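Local coordinates for gram-negative insecticidal protein (Chromobacterium piscinae, PDB 6FBM) that is an insecticidal toxin that probably acts on membranes through its MACPF (perforin-like) part, which is joined to a beta-tripod region, at residues A[147-150]-A[151-155]; A[156-159]-A[160-164]; A[245-248]-A[249-253]; A[255-258]-A[259-263]; A[512-515]-A[516-520]. All blocks are in the same frame, centred on the assembly; numbering follows the deposited sequence.

Contact 1 of 5, residues A[147-150]-A[151-155]; sequences RDFR and DDLNN
This is a turn-to-turn contact along one short alpha helix, 147-154, in the MACPF part of the toxin, where residues 147-150 meet the next turn through i to i+4 pairs and the helix ends at Asn-154, Asn-155 being the first residue to leave it. The two buried members of the helix lie on one side of it. Leu-153 bears on the Phe-149 ring in two ways: its CB sits 4.1 Å above one face, toward the rim, while its CD2 comes within 4.0 Å of Phe-149 CZ. With Phe-149 CG anti to the backbone N (chi1 176°), CG lies beside the carbonyl carbon, and the ring reaches Leu-153 in the next turn. The ring also meets Tyr-167, whose hydroxyl is hydrogen-bonded to Asp-152 OD2, so that helix 160-167 covers this side. Another flank is polar. Asp-151 OD2 approaches the aliphatic CD of Arg-147 at 3.8 Å, whereas the Arg-147 guanidinium turns to its neighbour Asp-148 in a salt bridge whose hydrogen bond is weak. Arg-150 points its own guanidinium to the carbonyl of Arg-142, and its CG lies 3.5 Å from Asn-154 ND2. At the last turn Asn-154 grips one carbonyl twice, and Asp-288 N holds its OD1. Asn-154 N reaches Arg-150 O at 3.1 Å, and Asn-154 ND2 comes to that oxygen at 2.9 Å from the opposite face of the carbonyl plane.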
loop_
_atom_site.group_PDB
_atom_site.type_symbol
_atom_site.label_atom_id
_atom_site.label_comp_id
_atom_site.label_asym_id
_atom_site.label_seq_id
_atom_site.Cartn_x
_atom_site.Cartn_y
_atom_site.Cartn_z
ATOM N N ARG A 147 -15.459 -23.478 -30.192
ATOM C CA ARG A 147 -15.270 -24.227 -31.432
ATOM C C ARG A 147 -14.829 -25.679 -31.171
ATOM O O ARG A 147 -15.541 -26.601 -31.554
ATOM C CB ARG A 147 -14.309 -23.471 -32.372
ATOM C CG ARG A 147 -14.199 -23.989 -33.817
ATOM C CD ARG A 147 -12.852 -24.648 -34.121
ATOM N NE ARG A 147 -11.704 -23.717 -33.978
ATOM C CZ ARG A 147 -10.738 -23.769 -33.036
ATOM N NH1 ARG A 147 -10.709 -24.721 -32.086
ATOM N NH2 ARG A 147 -9.785 -22.842 -33.044
ATOM N N ASP A 148 -13.694 -25.888 -30.497
ATOM C CA ASP A 148 -13.179 -27.264 -30.365
ATOM C C ASP A 148 -14.064 -28.163 -29.481
ATOM O O ASP A 148 -14.176 -29.366 -29.739
ATOM C CB ASP A 148 -11.668 -27.384 -30.025
ATOM C CG ASP A 148 -11.144 -26.293 -29.077
ATOM O OD1 ASP A 148 -11.885 -25.840 -28.176
ATOM O OD2 ASP A 148 -9.974 -25.891 -29.256
ATOM N N PHE A 149 -14.730 -27.578 -28.482
ATOM C CA PHE A 149 -15.680 -28.331 -27.688
ATOM C C PHE A 149 -16.864 -28.755 -28.556
ATOM O O PHE A 149 -17.231 -29.926 -28.540
ATOM C CB PHE A 149 -16.125 -27.559 -26.443
ATOM C CG PHE A 149 -17.196 -28.257 -25.638
ATOM C CD1 PHE A 149 -17.015 -29.557 -25.205
ATOM C CD2 PHE A 149 -18.371 -27.604 -25.307
ATOM C CE1 PHE A 149 -17.989 -30.199 -24.468
ATOM C CE2 PHE A 149 -19.348 -28.234 -24.559
ATOM C CZ PHE A 149 -19.159 -29.528 -24.141
ATOM N N ARG A 150 -17.435 -27.825 -29.327
ATOM C CA ARG A 150 -18.505 -28.180 -30.271
ATOM C C ARG A 150 -18.096 -29.330 -31.197
ATOM O O ARG A 150 -18.882 -30.262 -31.407
ATOM C CB ARG A 150 -18.964 -26.977 -31.121
ATOM C CG ARG A 150 -20.037 -27.319 -32.167
ATOM C CD ARG A 150 -20.385 -26.194 -33.130
ATOM N NE ARG A 150 -20.931 -25.047 -32.410
ATOM C CZ ARG A 150 -22.150 -24.987 -31.847
ATOM N NH1 ARG A 150 -23.020 -26.026 -31.912
ATOM N NH2 ARG A 150 -22.499 -23.868 -31.194
ATOM N N ASP A 151 -16.878 -29.261 -31.751
ATOM C CA ASP A 151 -16.417 -30.278 -32.696
ATOM C C ASP A 151 -16.324 -31.631 -31.991
ATOM O O ASP A 151 -16.944 -32.595 -32.454
ATOM C CB ASP A 151 -15.106 -29.874 -33.393
ATOM C CG ASP A 151 -15.314 -28.712 -34.420
ATOM O OD1 ASP A 151 -16.469 -28.365 -34.770
ATOM O OD2 ASP A 151 -14.323 -28.105 -34.898
ATOM N N ASP A 152 -15.632 -31.671 -30.849
ATOM C CA ASP A 152 -15.468 -32.919 -30.091
ATOM C C ASP A 152 -16.790 -33.479 -29.607
ATOM O O ASP A 152 -17.063 -34.670 -29.789
ATOM C CB ASP A 152 -14.518 -32.735 -28.891
ATOM C CG ASP A 152 -13.080 -32.542 -29.308
ATOM O OD1 ASP A 152 -12.760 -32.905 -30.446
ATOM O OD2 ASP A 152 -12.266 -32.030 -28.512
ATOM N N LEU A 153 -17.604 -32.614 -29.010
ATOM C CA LEU A 153 -18.914 -32.994 -28.482
ATOM C C LEU A 153 -19.776 -33.669 -29.541
ATOM O O LEU A 153 -20.392 -34.687 -29.265
ATOM C CB LEU A 153 -19.629 -31.762 -27.928
ATOM C CG LEU A 153 -21.056 -31.908 -27.426
ATOM C CD1 LEU A 153 -21.124 -32.803 -26.197
ATOM C CD2 LEU A 153 -21.610 -30.532 -27.107
ATOM N N ASN A 154 -19.798 -33.103 -30.746
ATOM C CA ASN A 154 -20.685 -33.563 -31.818
ATOM C C ASN A 154 -20.058 -34.589 -32.808
ATOM O O ASN A 154 -20.786 -35.200 -33.587
ATOM C CB ASN A 154 -21.251 -32.349 -32.571
ATOM C CG ASN A 154 -22.203 -31.515 -31.719
ATOM O OD1 ASN A 154 -23.294 -31.966 -31.365
ATOM N ND2 ASN A 154 -21.800 -30.288 -31.401
ATOM N N ASN A 155 -18.733 -34.764 -32.779
ATOM C CA ASN A 155 -18.040 -35.772 -33.600
ATOM C C ASN A 155 -18.432 -37.170 -33.114
ATOM O O ASN A 155 -18.154 -37.494 -31.972
ATOM C CB ASN A 155 -16.517 -35.582 -33.491
ATOM C CG ASN A 155 -15.706 -36.618 -34.263
ATOM O OD1 ASN A 155 -16.228 -37.583 -34.812
ATOM N ND2 ASN A 155 -14.405 -36.410 -34.289
#

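Contact 2 of 5, residues A[156-159]-A[160-164]; sequences PNMP and AMELF
Met-158 and Glu-162 make the closest side-chain meeting here, their chains crossing at about a right angle. The methyl CE of Met-158 lies 3.4 Å from Glu-162 CB, and it also lies against the CG and carboxylate of the same residue. Bends at chi2 (86°) and chi3 (-74°) fold the thioether back over the start of the helix and bring the methyl to this place. Farther back along the same chain, Met-158 CG touches Leu-163 CB at 4.3 Å, so that the one methionine spans two successive helical residues. Behind these side chains stands the helix start: Pro-159 occupies the N-cap position of helix 160-167, and its carbonyl begins the helical ladder. Leu-163 N donates to Pro-159 O at 3.1 Å in an almost straight bond, 178° at the hydrogen, while Glu-162 N gives the same oxygen a weak, strongly bent one. One residue on, Phe-164 N continues the pattern to Ala-160 O at 2.8 Å. Beyond this shell, the carboxylate of Glu-162 is drawn along the helix by a salt bridge from its OE2 to Arg-166 NH1. On the buried side Leu-163 packs against Asp-152 and Leu-153 of helix 147-154 and against Leu-296 of helix 290-298. The carbonyl of Met-158 accepts a hydrogen bond from Arg-292 NH2, which ties the loop before the cap to that same helix.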
loop_
_atom_site.group_PDB
_atom_site.type_symbol
_atom_site.label_atom_id
_atom_site.label_comp_id
_atom_site.label_asym_id
_atom_site.label_seq_id
_atom_site.Cartn_x
_atom_site.Cartn_y
_atom_site.Cartn_z
ATOM N N PRO A 156 -19.062 -38.008 -33.976
ATOM C CA PRO A 156 -19.458 -39.348 -33.500
ATOM C C PRO A 156 -18.281 -40.324 -33.279
ATOM O O PRO A 156 -18.435 -41.327 -32.578
ATOM C CB PRO A 156 -20.400 -39.864 -34.609
ATOM C CG PRO A 156 -20.681 -38.693 -35.494
ATOM C CD PRO A 156 -19.488 -37.796 -35.372
ATOM N N ASN A 157 -17.129 -40.006 -33.853
ATOM C CA ASN A 157 -15.920 -40.801 -33.667
ATOM C C ASN A 157 -15.094 -40.397 -32.457
ATOM O O ASN A 157 -14.077 -41.009 -32.198
ATOM C CB ASN A 157 -15.062 -40.735 -34.946
ATOM C CG ASN A 157 -15.772 -41.313 -36.159
ATOM O OD1 ASN A 157 -16.516 -42.290 -36.045
ATOM N ND2 ASN A 157 -15.546 -40.709 -37.325
ATOM N N MET A 158 -15.510 -39.357 -31.740
ATOM C CA MET A 158 -14.879 -38.982 -30.472
ATOM C C MET A 158 -15.557 -39.772 -29.366
ATOM O O MET A 158 -16.715 -39.502 -29.046
ATOM C CB MET A 158 -15.033 -37.486 -30.203
ATOM C CG MET A 158 -14.553 -37.025 -28.833
ATOM S SD MET A 158 -12.804 -36.641 -28.756
ATOM C CE MET A 158 -12.036 -38.253 -28.798
ATOM N N PRO A 159 -14.836 -40.747 -28.763
ATOM C CA PRO A 159 -15.552 -41.559 -27.769
ATOM C C PRO A 159 -15.865 -40.808 -26.466
ATOM O O PRO A 159 -15.128 -39.886 -26.075
ATOM C CB PRO A 159 -14.601 -42.739 -27.510
ATOM C CG PRO A 159 -13.581 -42.733 -28.596
ATOM C CD PRO A 159 -13.497 -41.306 -29.060
ATOM N N ALA A 160 -16.955 -41.212 -25.815
ATOM C CA ALA A 160 -17.402 -40.628 -24.548
ATOM C C ALA A 160 -16.299 -40.433 -23.496
ATOM O O ALA A 160 -16.219 -39.378 -22.865
ATOM C CB ALA A 160 -18.509 -41.470 -23.972
ATOM N N MET A 161 -15.456 -41.452 -23.317
ATOM C CA MET A 161 -14.392 -41.381 -22.309
ATOM C C MET A 161 -13.419 -40.218 -22.530
ATOM O O MET A 161 -13.015 -39.548 -21.581
ATOM C CB MET A 161 -13.603 -42.709 -22.225
ATOM C CG MET A 161 -14.290 -43.859 -21.497
ATOM S SD MET A 161 -15.135 -43.497 -19.929
ATOM C CE MET A 161 -16.801 -43.251 -20.605
ATOM N N GLU A 162 -13.037 -39.992 -23.780
ATOM C CA GLU A 162 -12.126 -38.901 -24.096
ATOM C C GLU A 162 -12.813 -37.579 -23.895
ATOM O O GLU A 162 -12.241 -36.670 -23.291
ATOM C CB GLU A 162 -11.631 -38.973 -25.540
ATOM C CG GLU A 162 -10.182 -39.411 -25.686
ATOM C CD GLU A 162 -9.414 -38.442 -26.555
ATOM O OE1 GLU A 162 -8.893 -38.847 -27.616
ATOM O OE2 GLU A 162 -9.388 -37.217 -26.217
ATOM N N LEU A 163 -14.027 -37.484 -24.427
ATOM C CA LEU A 163 -14.826 -36.288 -24.288
ATOM C C LEU A 163 -14.910 -35.929 -22.819
ATOM O O LEU A 163 -14.625 -34.794 -22.452
ATOM C CB LEU A 163 -16.226 -36.479 -24.874
ATOM C CG LEU A 163 -17.089 -35.222 -24.968
ATOM C CD1 LEU A 163 -16.537 -34.266 -26.004
ATOM C CD2 LEU A 163 -18.497 -35.610 -25.343
ATOM N N PHE A 164 -15.254 -36.914 -21.991
ATOM C CA PHE A 164 -15.374 -36.698 -20.553
ATOM C C PHE A 164 -14.050 -36.356 -19.864
ATOM O O PHE A 164 -14.051 -35.532 -18.948
ATOM C CB PHE A 164 -16.049 -37.889 -19.848
ATOM C CG PHE A 164 -17.499 -38.113 -20.222
ATOM C CD1 PHE A 164 -18.289 -37.107 -20.784
ATOM C CD2 PHE A 164 -18.085 -39.347 -19.973
ATOM C CE1 PHE A 164 -19.618 -37.345 -21.116
ATOM C CE2 PHE A 164 -19.412 -39.576 -20.288
ATOM C CZ PHE A 164 -20.179 -38.578 -20.860
#

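Contact 3 of 5, residues A[245-248]-A[249-253]; sequences MTDR and ILHGP
Asp-247 O is gripped by two successive amides, those of His-251 and Gly-252, where the short helix 246-250 of the MACPF part runs out into a turn. His-251 N makes the ordinary helical bond to Asp-247 O at 2.9 Å; Gly-252 N adds a longer, weak one at 3.3 Å. One and two residues earlier the ladder is regular, with Leu-250 N bonded to Thr-246 O at 2.8 Å and Ile-249 N to Met-245 O. Ile-249 turns CG1 beside its own backbone N (chi1 -66°), and from there CD1 reaches back over the preceding turn to 3.5 Å from Met-245 O and 4.2 Å from Met-245 CB. Its neighbours are hydrophobic: Leu-236 of strand 232-239 on the sheet, and Ala-258 and Phe-259 of helix 255-269. Arg-248 extends to the same helix, with a weak bond from NH2 to Gln-261 OE1. Pro-253, just beyond, packs on Asp-254 of the second subunit. The exposed side carries an acid and an imidazole lying side by side and pointing the same way. Their planes are 27° apart, and Leu-250 CG sits over the centre of one face of the imidazole. At its edge, His-251 ND1 donates a weak hydrogen bond to Asp-247 OD1, 3.5 Å away.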
loop_
_atom_site.group_PDB
_atom_site.type_symbol
_atom_site.label_atom_id
_atom_site.label_comp_id
_atom_site.label_asym_id
_atom_site.label_seq_id
_atom_site.Cartn_x
_atom_site.Cartn_y
_atom_site.Cartn_z
ATOM N N MET A 245 -7.206 -19.185 7.485
ATOM C CA MET A 245 -7.954 -18.845 8.691
ATOM C C MET A 245 -8.453 -20.055 9.440
ATOM O O MET A 245 -8.830 -19.926 10.591
ATOM C CB MET A 245 -9.130 -17.950 8.343
ATOM C CG MET A 245 -8.722 -16.658 7.663
ATOM S SD MET A 245 -7.681 -15.656 8.753
ATOM C CE MET A 245 -8.929 -14.908 9.742
ATOM N N THR A 246 -8.462 -21.230 8.821
ATOM C CA THR A 246 -9.175 -22.324 9.427
ATOM C C THR A 246 -8.455 -22.849 10.652
ATOM O O THR A 246 -9.118 -23.237 11.609
ATOM C CB THR A 246 -9.482 -23.447 8.437
ATOM O OG1 THR A 246 -8.276 -23.953 7.907
ATOM C CG2 THR A 246 -10.364 -22.925 7.294
ATOM N N ASP A 247 -7.118 -22.840 10.644
ATOM C CA ASP A 247 -6.340 -23.282 11.816
ATOM C C ASP A 247 -6.644 -22.452 13.065
ATOM O O ASP A 247 -6.884 -23.012 14.137
ATOM C CB ASP A 247 -4.834 -23.394 11.542
ATOM C CG ASP A 247 -4.416 -24.860 11.222
ATOM O OD1 ASP A 247 -4.587 -25.721 12.117
ATOM O OD2 ASP A 247 -3.960 -25.195 10.093
ATOM N N ARG A 248 -6.692 -21.135 12.922
ATOM C CA ARG A 248 -7.081 -20.273 14.054
ATOM C C ARG A 248 -8.547 -20.473 14.494
ATOM O O ARG A 248 -8.838 -20.407 15.696
ATOM C CB ARG A 248 -6.841 -18.787 13.725
ATOM C CG ARG A 248 -5.550 -18.153 14.242
ATOM C CD ARG A 248 -5.762 -16.642 14.446
ATOM N NE ARG A 248 -5.572 -15.870 13.202
ATOM C CZ ARG A 248 -6.204 -14.741 12.870
ATOM N NH1 ARG A 248 -7.089 -14.157 13.688
ATOM N NH2 ARG A 248 -5.890 -14.152 11.713
ATOM N N ILE A 249 -9.467 -20.694 13.552
ATOM C CA ILE A 249 -10.876 -20.898 13.925
ATOM C C ILE A 249 -11.006 -22.221 14.659
ATOM O O ILE A 249 -11.703 -22.319 15.634
ATOM C CB ILE A 249 -11.826 -20.881 12.696
ATOM C CG1 ILE A 249 -11.858 -19.485 12.055
ATOM C CG2 ILE A 249 -13.246 -21.241 13.098
ATOM C CD1 ILE A 249 -12.308 -19.466 10.618
ATOM N N LEU A 250 -10.305 -23.232 14.199
ATOM C CA LEU A 250 -10.441 -24.564 14.755
ATOM C C LEU A 250 -9.800 -24.670 16.126
ATOM O O LEU A 250 -10.440 -25.076 17.075
ATOM C CB LEU A 250 -9.862 -25.582 13.782
ATOM C CG LEU A 250 -10.068 -27.039 14.097
ATOM C CD1 LEU A 250 -11.553 -27.342 14.355
ATOM C CD2 LEU A 250 -9.537 -27.881 12.932
ATOM N N HIS A 251 -8.538 -24.265 16.223
ATOM C CA HIS A 251 -7.712 -24.431 17.434
ATOM C C HIS A 251 -7.386 -23.139 18.133
ATOM O O HIS A 251 -7.725 -22.964 19.298
ATOM C CB HIS A 251 -6.373 -25.094 17.067
ATOM C CG HIS A 251 -6.528 -26.413 16.391
ATOM N ND1 HIS A 251 -6.095 -26.646 15.103
ATOM C CD2 HIS A 251 -7.071 -27.574 16.827
ATOM C CE1 HIS A 251 -6.368 -27.897 14.772
ATOM N NE2 HIS A 251 -6.970 -28.477 15.797
ATOM N N GLY A 252 -6.709 -22.257 17.388
ATOM C CA GLY A 252 -5.904 -21.153 17.899
ATOM C C GLY A 252 -6.607 -20.201 18.829
ATOM O O GLY A 252 -7.801 -20.359 19.089
ATOM N N PRO A 253 -5.859 -19.239 19.379
ATOM C CA PRO A 253 -6.257 -18.353 20.481
ATOM C C PRO A 253 -7.678 -17.790 20.420
ATOM O O PRO A 253 -8.445 -18.041 21.349
ATOM C CB PRO A 253 -5.228 -17.217 20.411
ATOM C CG PRO A 253 -4.023 -17.899 19.925
ATOM C CD PRO A 253 -4.466 -18.973 18.975
#

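Contact 4 of 5, residues A[255-258]-A[259-263]; sequences SQQA and FSQWA
Phe-259 CB lies 3.3 Å from Ser-255 O on the buried side of helix 255-269, whereas Gln-257, Ser-260 and Gln-261 form its more open flank. On the tight side the Phe-259 ring swings outward from the helix to pack on Ile-249 of helix 246-250 and Leu-181 of the MACPF sheet. Trp-262 joins it there, its NE1 bonded to the carbonyl of Gly-240, as its N holds Ala-258 O at 3.2 Å. The glutamine side chains of the flank meet more loosely. The amides of Gln-257 and Gln-261 stand nearly perpendicular (84°), with their NE2 atoms 3.6 Å apart, and Gln-257 also packs on Pro-253 of the second subunit. The backbone beneath is nevertheless firmly held: Ser-260, with OG between its backbone N and carbonyl carbon (chi1 74°), folds its hydroxyl back to donate to Gln-257 O at 2.8 Å. Gln-261 N reaches that oxygen from the same face at 2.9 Å. The serine hydroxyl thus spends its proton on the helix's own backbone, and one carbonyl serves two donors.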
loop_
_atom_site.group_PDB
_atom_site.type_symbol
_atom_site.label_atom_id
_atom_site.label_comp_id
_atom_site.label_asym_id
_atom_site.label_seq_id
_atom_site.Cartn_x
_atom_site.Cartn_y
_atom_site.Cartn_z
ATOM N N SER A 255 -10.883 -17.897 18.208
ATOM C CA SER A 255 -11.522 -18.516 17.088
ATOM C C SER A 255 -12.726 -17.703 16.604
ATOM O O SER A 255 -12.973 -17.612 15.404
ATOM C CB SER A 255 -11.895 -19.952 17.438
ATOM O OG SER A 255 -12.761 -20.013 18.561
ATOM N N GLN A 256 -13.456 -17.092 17.522
ATOM C CA GLN A 256 -14.627 -16.273 17.203
ATOM C C GLN A 256 -14.200 -15.020 16.427
ATOM O O GLN A 256 -14.919 -14.619 15.520
ATOM C CB GLN A 256 -15.375 -15.813 18.483
ATOM C CG GLN A 256 -16.084 -16.861 19.318
ATOM C CD GLN A 256 -15.203 -17.629 20.286
ATOM O OE1 GLN A 256 -15.138 -18.826 20.211
ATOM N NE2 GLN A 256 -14.539 -16.936 21.211
ATOM N N GLN A 257 -13.060 -14.409 16.785
ATOM C CA GLN A 257 -12.503 -13.265 16.050
ATOM C C GLN A 257 -11.958 -13.690 14.701
ATOM O O GLN A 257 -12.172 -12.995 13.704
ATOM C CB GLN A 257 -11.364 -12.538 16.824
ATOM C CG GLN A 257 -10.581 -11.448 16.047
ATOM C CD GLN A 257 -11.299 -10.082 15.934
ATOM O OE1 GLN A 257 -12.444 -9.925 16.372
ATOM N NE2 GLN A 257 -10.640 -9.118 15.314
ATOM N N ALA A 258 -11.206 -14.791 14.679
ATOM C CA ALA A 258 -10.681 -15.329 13.420
ATOM C C ALA A 258 -11.820 -15.671 12.459
ATOM O O ALA A 258 -11.712 -15.454 11.269
ATOM C CB ALA A 258 -9.805 -16.534 13.669
ATOM N N PHE A 259 -12.913 -16.201 12.987
ATOM C CA PHE A 259 -14.063 -16.493 12.160
ATOM C C PHE A 259 -14.685 -15.200 11.629
ATOM O O PHE A 259 -15.029 -15.133 10.445
ATOM C CB PHE A 259 -15.087 -17.302 12.899
ATOM C CG PHE A 259 -16.418 -17.358 12.186
ATOM C CD1 PHE A 259 -16.624 -18.275 11.156
ATOM C CD2 PHE A 259 -17.483 -16.509 12.575
ATOM C CE1 PHE A 259 -17.832 -18.346 10.537
ATOM C CE2 PHE A 259 -18.682 -16.563 11.929
ATOM C CZ PHE A 259 -18.860 -17.482 10.891
ATOM N N SER A 260 -14.855 -14.184 12.484
ATOM C CA SER A 260 -15.461 -12.928 12.048
ATOM C C SER A 260 -14.575 -12.226 11.011
ATOM O O SER A 260 -15.092 -11.525 10.146
ATOM C CB SER A 260 -15.775 -11.989 13.211
ATOM O OG SER A 260 -14.564 -11.462 13.654
ATOM N N GLN A 261 -13.260 -12.423 11.077
ATOM C CA GLN A 261 -12.380 -11.903 10.029
ATOM C C GLN A 261 -12.612 -12.596 8.687
ATOM O O GLN A 261 -12.630 -11.945 7.653
ATOM C CB GLN A 261 -10.899 -12.044 10.411
ATOM C CG GLN A 261 -10.346 -10.963 11.311
ATOM C CD GLN A 261 -8.912 -11.259 11.726
ATOM O OE1 GLN A 261 -8.102 -11.739 10.938
ATOM N NE2 GLN A 261 -8.591 -10.935 12.973
ATOM N N TRP A 262 -12.750 -13.918 8.718
ATOM C CA TRP A 262 -13.077 -14.712 7.537
ATOM C C TRP A 262 -14.452 -14.299 6.995
ATOM O O TRP A 262 -14.590 -14.039 5.826
ATOM C CB TRP A 262 -13.006 -16.211 7.866
ATOM C CG TRP A 262 -13.384 -17.099 6.755
ATOM C CD1 TRP A 262 -12.548 -17.627 5.818
ATOM C CD2 TRP A 262 -14.677 -17.584 6.468
ATOM N NE1 TRP A 262 -13.260 -18.417 4.952
ATOM C CE2 TRP A 262 -14.572 -18.401 5.331
ATOM C CE3 TRP A 262 -15.919 -17.400 7.056
ATOM C CZ2 TRP A 262 -15.673 -19.029 4.757
ATOM C CZ3 TRP A 262 -17.039 -18.043 6.480
ATOM C CH2 TRP A 262 -16.896 -18.844 5.348
ATOM N N ALA A 263 -15.435 -14.172 7.862
ATOM C CA ALA A 263 -16.794 -13.775 7.458
ATOM C C ALA A 263 -16.869 -12.399 6.824
ATOM O O ALA A 263 -17.531 -12.243 5.788
ATOM C CB ALA A 263 -17.760 -13.854 8.623
#

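Contact 5 of 5, residues A[512-515]-A[516-520]; sequences AIAS and MQEMK
A capping box formed by Ser-515 and Glu-518 starts helix 516-524, at the point where strand 513-515 turns into it. Ser-515 stands at the N-cap. Its OG, set between the backbone N and the carbonyl carbon, faces the first turn and accepts a weak bond from Glu-518 N at 3.4 Å. The reciprocal half is made by the glutamate: Ser-515 N donates to Glu-518 OE1 over 3.3 Å, nearly straight at the hydrogen (167°) but arriving from above the carboxylate plane. Glu-518 can return to the strand because its CG lies beside its own backbone N (chi1 -76°) and the chain is extended beyond it. On the way the carboxylate carbon CD passes 3.6 Å from Ser-515 OG. A negative carboxylate at the N-terminal end of a helix would probably be favoured by the helix dipole. The carbonyl of Ser-515 opens the regular ladder, accepting from Met-519 N at 2.9 Å. Under the box is an apolar patch, in which Ala-514 CB meets Glu-518 CB at 3.8 Å and Met-519 CE at 4.2 Å. The axes of the strand and the first helical turn make an angle of 105°. The strand pairs in parallel with strand 318-321 through backbone hydrogen bonds of Ala-512 and Ala-514, and Met-519 packs over Leu-319 of that partner and Leu-377 of a nearby loop.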
loop_
_atom_site.group_PDB
_atom_site.type_symbol
_atom_site.label_atom_id
_atom_site.label_comp_id
_atom_site.label_asym_id
_atom_site.label_seq_id
_atom_site.Cartn_x
_atom_site.Cartn_y
_atom_site.Cartn_z
ATOM N N ALA A 512 -17.117 -59.814 13.717
ATOM C CA ALA A 512 -16.530 -58.727 14.533
ATOM C C ALA A 512 -15.209 -59.103 15.185
ATOM O O ALA A 512 -14.542 -58.256 15.810
ATOM C CB ALA A 512 -17.529 -58.278 15.592
ATOM N N ILE A 513 -14.804 -60.361 15.000
ATOM C CA ILE A 513 -13.758 -60.975 15.806
ATOM C C ILE A 513 -12.599 -61.496 14.960
ATOM O O ILE A 513 -12.798 -62.018 13.859
ATOM C CB ILE A 513 -14.421 -62.098 16.619
ATOM C CG1 ILE A 513 -14.761 -61.550 17.986
ATOM C CG2 ILE A 513 -13.574 -63.377 16.733
ATOM C CD1 ILE A 513 -15.808 -62.395 18.682
ATOM N N ALA A 514 -11.393 -61.377 15.498
ATOM C CA ALA A 514 -10.241 -61.978 14.847
ATOM C C ALA A 514 -9.154 -62.240 15.850
ATOM O O ALA A 514 -9.001 -61.471 16.809
ATOM C CB ALA A 514 -9.712 -61.097 13.732
ATOM N N SER A 515 -8.414 -63.327 15.616
ATOM C CA SER A 515 -7.232 -63.652 16.405
ATOM C C SER A 515 -6.082 -62.731 16.017
ATOM O O SER A 515 -6.165 -62.059 14.997
ATOM C CB SER A 515 -6.813 -65.102 16.188
ATOM O OG SER A 515 -6.463 -65.313 14.825
ATOM N N MET A 516 -5.016 -62.738 16.812
ATOM C CA MET A 516 -3.812 -61.973 16.517
ATOM C C MET A 516 -3.396 -62.106 15.058
ATOM O O MET A 516 -3.240 -61.112 14.365
ATOM C CB MET A 516 -2.652 -62.367 17.432
ATOM C CG MET A 516 -1.455 -61.410 17.356
ATOM S SD MET A 516 -1.779 -59.658 17.840
ATOM C CE MET A 516 -0.467 -58.718 17.024
ATOM N N GLN A 517 -3.277 -63.338 14.588
ATOM C CA GLN A 517 -2.864 -63.606 13.206
ATOM C C GLN A 517 -3.888 -63.144 12.142
ATOM O O GLN A 517 -3.496 -62.475 11.173
ATOM C CB GLN A 517 -2.474 -65.093 13.000
ATOM C CG GLN A 517 -1.825 -65.431 11.644
ATOM C CD GLN A 517 -0.664 -64.499 11.253
ATOM O OE1 GLN A 517 0.282 -64.298 12.044
ATOM N NE2 GLN A 517 -0.712 -63.952 10.018
ATOM N N GLU A 518 -5.170 -63.477 12.315
ATOM C CA GLU A 518 -6.228 -63.019 11.383
ATOM C C GLU A 518 -6.285 -61.469 11.286
ATOM O O GLU A 518 -6.577 -60.927 10.217
ATOM C CB GLU A 518 -7.619 -63.559 11.783
ATOM C CG GLU A 518 -7.868 -65.034 11.455
ATOM C CD GLU A 518 -8.994 -65.689 12.293
ATOM O OE1 GLU A 518 -9.684 -65.017 13.107
ATOM O OE2 GLU A 518 -9.234 -66.907 12.105
ATOM N N MET A 519 -6.002 -60.786 12.401
ATOM C CA MET A 519 -5.992 -59.325 12.463
ATOM C C MET A 519 -4.820 -58.755 11.676
ATOM O O MET A 519 -5.031 -57.846 10.875
ATOM C CB MET A 519 -5.963 -58.796 13.922
ATOM C CG MET A 519 -6.274 -57.301 14.108
ATOM S SD MET A 519 -7.997 -56.846 13.712
ATOM C CE MET A 519 -8.880 -57.283 15.193
ATOM N N LYS A 520 -3.603 -59.270 11.915
ATOM C CA LYS A 520 -2.421 -58.913 11.100
ATOM C C LYS A 520 -2.710 -59.024 9.601
ATOM O O LYS A 520 -2.451 -58.085 8.833
ATOM C CB LYS A 520 -1.206 -59.805 11.417
ATOM C CG LYS A 520 -0.222 -59.293 12.462
ATOM C CD LYS A 520 1.255 -59.614 12.092
ATOM C CE LYS A 520 2.246 -59.036 13.088
ATOM N NZ LYS A 520 2.185 -59.676 14.443
#

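The five contacts fall into two pairs and an outlier. Contacts 1 and 2 adjoin, their centres 10 Å apart, and meet where Leu-163 CD1 lies 3.6 Å from Leu-153 N. Contacts 3 and 4 are likewise successive helices, with centres 9 Å apart; there the methyl CE of Met-245 comes to 3.2 Å from Ala-258 O. Both pairs belong to the MACPF part but do not touch, contacts 2 and 3 being separated by about 29 Å at their nearest atoms. Contact 5 belongs to the Vps62-related part, about 28 Å from contact 3 at the nearest atoms and 55 Å from contact 1 between centres. All five are local starts, turns or ends of helices.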